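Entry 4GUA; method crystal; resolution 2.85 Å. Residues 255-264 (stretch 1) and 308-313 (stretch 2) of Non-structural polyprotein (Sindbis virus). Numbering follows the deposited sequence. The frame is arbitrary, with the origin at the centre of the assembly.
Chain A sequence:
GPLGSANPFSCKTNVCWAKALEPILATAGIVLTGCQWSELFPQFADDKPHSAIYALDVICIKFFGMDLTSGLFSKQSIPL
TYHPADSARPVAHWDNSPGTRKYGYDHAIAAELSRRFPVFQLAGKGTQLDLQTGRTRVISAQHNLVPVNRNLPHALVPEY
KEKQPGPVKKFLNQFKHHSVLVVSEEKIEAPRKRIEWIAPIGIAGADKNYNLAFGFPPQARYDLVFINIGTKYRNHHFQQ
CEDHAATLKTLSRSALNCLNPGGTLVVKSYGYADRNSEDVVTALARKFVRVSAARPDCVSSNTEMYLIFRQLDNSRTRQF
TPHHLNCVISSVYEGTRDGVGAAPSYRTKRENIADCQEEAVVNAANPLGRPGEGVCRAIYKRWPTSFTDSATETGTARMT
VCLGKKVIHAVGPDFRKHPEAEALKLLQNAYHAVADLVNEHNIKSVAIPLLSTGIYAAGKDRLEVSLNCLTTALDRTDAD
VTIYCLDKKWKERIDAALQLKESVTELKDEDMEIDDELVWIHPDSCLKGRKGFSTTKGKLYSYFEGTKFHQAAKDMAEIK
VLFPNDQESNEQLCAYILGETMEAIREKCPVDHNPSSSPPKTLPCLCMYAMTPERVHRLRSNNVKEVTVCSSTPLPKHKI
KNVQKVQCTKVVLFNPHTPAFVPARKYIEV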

ATOM      1  N   ALA A 255     -10.763 -11.154 -13.988  1.00 54.43           N
ATOM      2  CA  ALA A 255     -10.750 -12.313 -13.102  1.00 55.97           C
ATOM      3  C   ALA A 255     -11.813 -12.173 -12.019  1.00 56.23           C
ATOM      4  O   ALA A 255     -12.421 -13.167 -11.613  1.00 54.47           O
ATOM      5  CB  ALA A 255      -9.380 -12.491 -12.482  1.00 57.72           C
ATOM      6  N   LEU A 256     -12.017 -10.950 -11.531  1.00 57.26           N
ATOM      7  CA  LEU A 256     -13.048 -10.697 -10.518  1.00 58.29           C
ATOM      8  C   LEU A 256     -14.456 -11.109 -10.959  1.00 61.10           C
ATOM      9  O   LEU A 256     -15.283 -11.490 -10.125  1.00 63.54           O
ATOM     10  CB  LEU A 256     -13.049  -9.230 -10.093  1.00 53.12           C
ATOM     11  CG  LEU A 256     -11.811  -8.763  -9.334  1.00 55.98           C
ATOM     12  CD1 LEU A 256     -11.895  -7.281  -9.076  1.00 58.69           C
ATOM     13  CD2 LEU A 256     -11.662  -9.522  -8.020  1.00 59.39           C
ATOM     14  N   ASN A 257     -14.753 -11.009 -12.251  1.00 57.90           N
ATOM     15  CA  ASN A 257     -16.045 -11.484 -12.744  1.00 56.52           C
ATOM     16  C   ASN A 257     -16.133 -12.996 -12.634  1.00 58.86           C
ATOM     17  O   ASN A 257     -17.213 -13.552 -12.509  1.00 62.02           O
ATOM     18  CB  ASN A 257     -16.275 -11.063 -14.198  1.00 52.97           C
ATOM     19  CG  ASN A 257     -16.398  -9.567 -14.360  1.00 54.75           C
ATOM     20  OD1 ASN A 257     -16.946  -8.877 -13.497  1.00 58.41           O
ATOM     21  ND2 ASN A 257     -15.889  -9.051 -15.469  1.00 59.31           N
ATOM     22  N   CYS A 258     -14.984 -13.653 -12.689  1.00 68.57           N
ATOM     23  CA  CYS A 258     -14.920 -15.110 -12.685  1.00 38.36           C
ATOM     24  C   CYS A 258     -14.669 -15.732 -11.304  1.00 41.93           C
ATOM     25  O   CYS A 258     -14.402 -16.928 -11.212  1.00 55.72           O
ATOM     26  CB  CYS A 258     -13.869 -15.580 -13.682  1.00 38.31           C
ATOM     27  SG  CYS A 258     -14.146 -14.911 -15.349  1.00 61.70           S
ATOM     28  N   LEU A 259     -14.713 -14.926 -10.246  1.00 68.04           N
ATOM     29  CA  LEU A 259     -14.343 -15.393  -8.912  1.00 63.04           C
ATOM     30  C   LEU A 259     -15.521 -15.451  -7.936  1.00 64.56           C
ATOM     31  O   LEU A 259     -16.264 -14.486  -7.804  1.00 69.07           O
ATOM     32  CB  LEU A 259     -13.269 -14.470  -8.339  1.00 66.39           C
ATOM     33  CG  LEU A 259     -12.493 -14.984  -7.124  1.00 66.60           C
ATOM     34  CD1 LEU A 259     -11.832 -16.320  -7.402  1.00 59.56           C
ATOM     35  CD2 LEU A 259     -11.457 -13.957  -6.701  1.00 69.08           C
ATOM     36  N   ASN A 260     -15.686 -16.586  -7.257  1.00 63.89           N
ATOM     37  CA  ASN A 260     -16.708 -16.719  -6.213  1.00 67.64           C
ATOM     38  C   ASN A 260     -16.341 -15.984  -4.940  1.00 68.58           C
ATOM     39  O   ASN A 260     -15.163 -15.824  -4.629  1.00 67.47           O
ATOM     40  CB  ASN A 260     -16.922 -18.183  -5.840  1.00 73.78           C
ATOM     41  CG  ASN A 260     -17.743 -18.932  -6.852  1.00 70.48           C
ATOM     42  OD1 ASN A 260     -18.722 -18.406  -7.388  1.00 75.94           O
ATOM     43  ND2 ASN A 260     -17.356 -20.176  -7.118  1.00 57.81           N
ATOM     44  N   PRO A 261     -17.353 -15.563  -4.171  1.00 71.35           N
ATOM     45  CA  PRO A 261     -17.069 -14.978  -2.856  1.00 73.55           C
ATOM     46  C   PRO A 261     -16.255 -15.934  -1.982  1.00 71.13           C
ATOM     47  O   PRO A 261     -16.427 -17.149  -2.066  1.00 73.15           O
ATOM     48  CB  PRO A 261     -18.465 -14.725  -2.262  1.00 70.94           C
ATOM     49  CG  PRO A 261     -19.444 -15.336  -3.207  1.00 65.39           C
ATOM     50  CD  PRO A 261     -18.775 -15.473  -4.527  1.00 65.70           C
ATOM     51  N   GLY A 262     -15.362 -15.383  -1.167  1.00 67.56           N
ATOM     52  CA  GLY A 262     -14.455 -16.193  -0.376  1.00 60.87           C
ATOM     53  C   GLY A 262     -13.362 -16.817  -1.226  1.00 60.05           C
ATOM     54  O   GLY A 262     -12.538 -17.590  -0.729  1.00 63.51           O
ATOM     55  N   GLY A 263     -13.356 -16.478  -2.512  1.00 60.17           N
ATOM     56  CA  GLY A 263     -12.406 -17.038  -3.459  1.00 61.70           C
ATOM     57  C   GLY A 263     -11.022 -16.427  -3.369  1.00 62.56           C
ATOM     58  O   GLY A 263     -10.794 -15.467  -2.634  1.00 63.35           O
ATOM     59  N   THR A 264     -10.093 -17.003  -4.124  1.00 61.63           N
ATOM     60  CA  THR A 264      -8.706 -16.565  -4.117  1.00 55.99           C
ATOM     61  C   THR A 264      -8.211 -16.271  -5.529  1.00 57.09           C
ATOM     62  O   THR A 264      -8.469 -17.030  -6.467  1.00 56.67           O
ATOM     63  CB  THR A 264      -7.805 -17.629  -3.461  1.00 60.89           C
ATOM     64  OG1 THR A 264      -8.019 -17.619  -2.044  1.00 66.65           O
ATOM     65  CG2 THR A 264      -6.327 -17.364  -3.752  1.00 55.95           C
ATOM     66  N   ILE A 308      -0.961 -12.941  -4.006  1.00 54.74           N
ATOM     67  CA  ILE A 308      -2.043 -13.805  -3.554  1.00 56.00           C
ATOM     68  C   ILE A 308      -3.095 -13.034  -2.751  1.00 59.41           C
ATOM     69  O   ILE A 308      -2.861 -12.645  -1.617  1.00 64.70           O
ATOM     70  CB  ILE A 308      -1.453 -14.932  -2.686  1.00 52.59           C
ATOM     71  CG1 ILE A 308      -0.384 -15.679  -3.488  1.00 53.00           C
ATOM     72  CG2 ILE A 308      -2.538 -15.886  -2.220  1.00 53.48           C
ATOM     73  CD1 ILE A 308       0.467 -16.613  -2.676  1.00 55.22           C
ATOM     74  N   PHE A 309      -4.256 -12.815  -3.357  1.00 56.19           N
ATOM     75  CA  PHE A 309      -5.394 -12.192  -2.687  1.00 58.15           C
ATOM     76  C   PHE A 309      -6.350 -13.284  -2.194  1.00 60.80           C
ATOM     77  O   PHE A 309      -6.849 -14.074  -2.993  1.00 58.55           O
ATOM     78  CB  PHE A 309      -6.128 -11.266  -3.668  1.00 51.46           C
ATOM     79  CG  PHE A 309      -5.250 -10.209  -4.278  1.00 51.40           C
ATOM     80  CD1 PHE A 309      -4.474 -10.487  -5.389  1.00 55.35           C
ATOM     81  CD2 PHE A 309      -5.204  -8.930  -3.748  1.00 59.21           C
ATOM     82  CE1 PHE A 309      -3.656  -9.509  -5.956  1.00 56.17           C
ATOM     83  CE2 PHE A 309      -4.392  -7.948  -4.311  1.00 56.95           C
ATOM     84  CZ  PHE A 309      -3.620  -8.242  -5.415  1.00 53.40           C
ATOM     85  N   ARG A 310      -6.618 -13.323  -0.890  1.00 60.49           N
ATOM     86  CA  ARG A 310      -7.378 -14.429  -0.301  1.00 64.80           C
ATOM     87  C   ARG A 310      -8.756 -14.006   0.206  1.00 66.16           C
ATOM     88  O   ARG A 310      -8.876 -13.016   0.935  1.00 62.55           O
ATOM     89  CB  ARG A 310      -6.610 -15.021   0.879  1.00 69.04           C
ATOM     90  CG  ARG A 310      -5.325 -15.729   0.527  1.00 71.90           C
ATOM     91  CD  ARG A 310      -4.678 -16.310   1.779  1.00 73.56           C
ATOM     92  NE  ARG A 310      -3.331 -16.795   1.511  1.00 76.09           N
ATOM     93  CZ  ARG A 310      -3.065 -17.924   0.867  1.00 84.20           C
ATOM     94  NH1 ARG A 310      -4.056 -18.689   0.420  1.00 96.88           N
ATOM     95  NH2 ARG A 310      -1.811 -18.294   0.663  1.00 76.01           N
ATOM     96  N   GLN A 311      -9.773 -14.807  -0.121  1.00 62.24           N
ATOM     97  CA  GLN A 311     -11.132 -14.575   0.365  1.00 56.59           C
ATOM     98  C   GLN A 311     -11.771 -13.263  -0.078  1.00 57.89           C
ATOM     99  O   GLN A 311     -11.793 -12.287   0.680  1.00 53.64           O
ATOM    100  CB  GLN A 311     -11.182 -14.669   1.884  1.00 61.57           C
ATOM    101  CG  GLN A 311     -10.886 -16.040   2.430  1.00 62.21           C
ATOM    102  CD  GLN A 311     -10.995 -16.068   3.936  1.00 70.10           C
ATOM    103  OE1 GLN A 311     -11.897 -16.688   4.491  1.00 68.21           O
ATOM    104  NE2 GLN A 311     -10.075 -15.379   4.611  1.00 76.15           N
ATOM    105  N   LEU A 312     -12.266 -13.235  -1.315  1.00 63.75           N
ATOM    106  CA  LEU A 312     -12.895 -12.035  -1.856  1.00 62.62           C
ATOM    107  C   LEU A 312     -14.280 -11.833  -1.269  1.00 58.62           C
ATOM    108  O   LEU A 312     -15.165 -12.654  -1.479  1.00 59.97           O
ATOM    109  CB  LEU A 312     -13.072 -12.214  -3.366  1.00 61.64           C
ATOM    110  CG  LEU A 312     -14.046 -11.273  -4.084  1.00 58.11           C
ATOM    111  CD1 LEU A 312     -13.409  -9.918  -4.295  1.00 60.24           C
ATOM    112  CD2 LEU A 312     -14.483 -11.870  -5.407  1.00 53.03           C
ATOM    113  N   ASP A 313     -14.452 -10.761  -0.498  1.00 57.45           N
ATOM    114  CA  ASP A 313     -15.780 -10.244  -0.165  1.00 63.95           C
ATOM    115  C   ASP A 313     -16.126  -8.934  -0.897  1.00 68.67           C
ATOM    116  O   ASP A 313     -17.230  -8.399  -0.748  1.00 68.55           O
ATOM    117  CB  ASP A 313     -15.938 -10.091   1.346  1.00 69.81           C
ATOM    118  CG  ASP A 313     -14.927  -9.142   1.945  1.00 74.94           C
ATOM    119  OD1 ASP A 313     -14.294  -8.382   1.182  1.00 76.31           O
ATOM    120  OD2 ASP A 313     -14.754  -9.160   3.185  1.00 76.06           O
TER

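Both hydrogen bonds between the stretches are backbone to backbone and lie at a turn, and the side chain of Leu-312 packs against two leucines of stretch 1. Asn-260 to Gly-263 form a type II beta turn, closed by a weak hydrogen bond from Gly-263 N to Asn-260 O (2.9 Å). Gly-262 N takes no part in the hydrogen bond of the turn, and Leu-312 O accepts from it at 2.8 Å with a nearly straight N-H...O angle of 163°. The same carbonyl also receives a CA-H...O contact from Pro-261 CA (3.3 Å), so two successive residues of the turn converge on one acceptor.

Leu-312 is satisfied at its amide as well: Leu-312 N donates to Gly-263 O at 3.0 Å, with a more bent angle of 141°. Gln-311 N also lies 2.8 Å from Gly-263 O, but the geometry does not settle whether it shares that acceptor. Gly-262 O has a softer partner, Gln-311 CA, at 3.5 Å and a CA-H...O angle of 161°. Farther along, Thr-264 CA approaches Phe-309 O at 3.3 Å in another such contact.

Glycine suits both positions in the turn. Gly-262 has a positive phi of 73°, which favours glycine, while a CB on Gly-263 would come within 2.5 Å of Asn-260 O.

The side chain of Leu-312, in the t, p rotamer, packs against stretch 1: its CD2 meets Leu-259 CD2 at 3.9 Å, and its CD1 reaches Leu-256 CD2 at 4.1 Å. With its backbone and side chain both engaged, Leu-312 has the largest area covered by the other stretch, 118 of the 407 Å² buried in total. No side-chain atom takes part in either hydrogen bond; Asn-260 ND2 and Arg-310 NH2 are satisfied elsewhere in the structure.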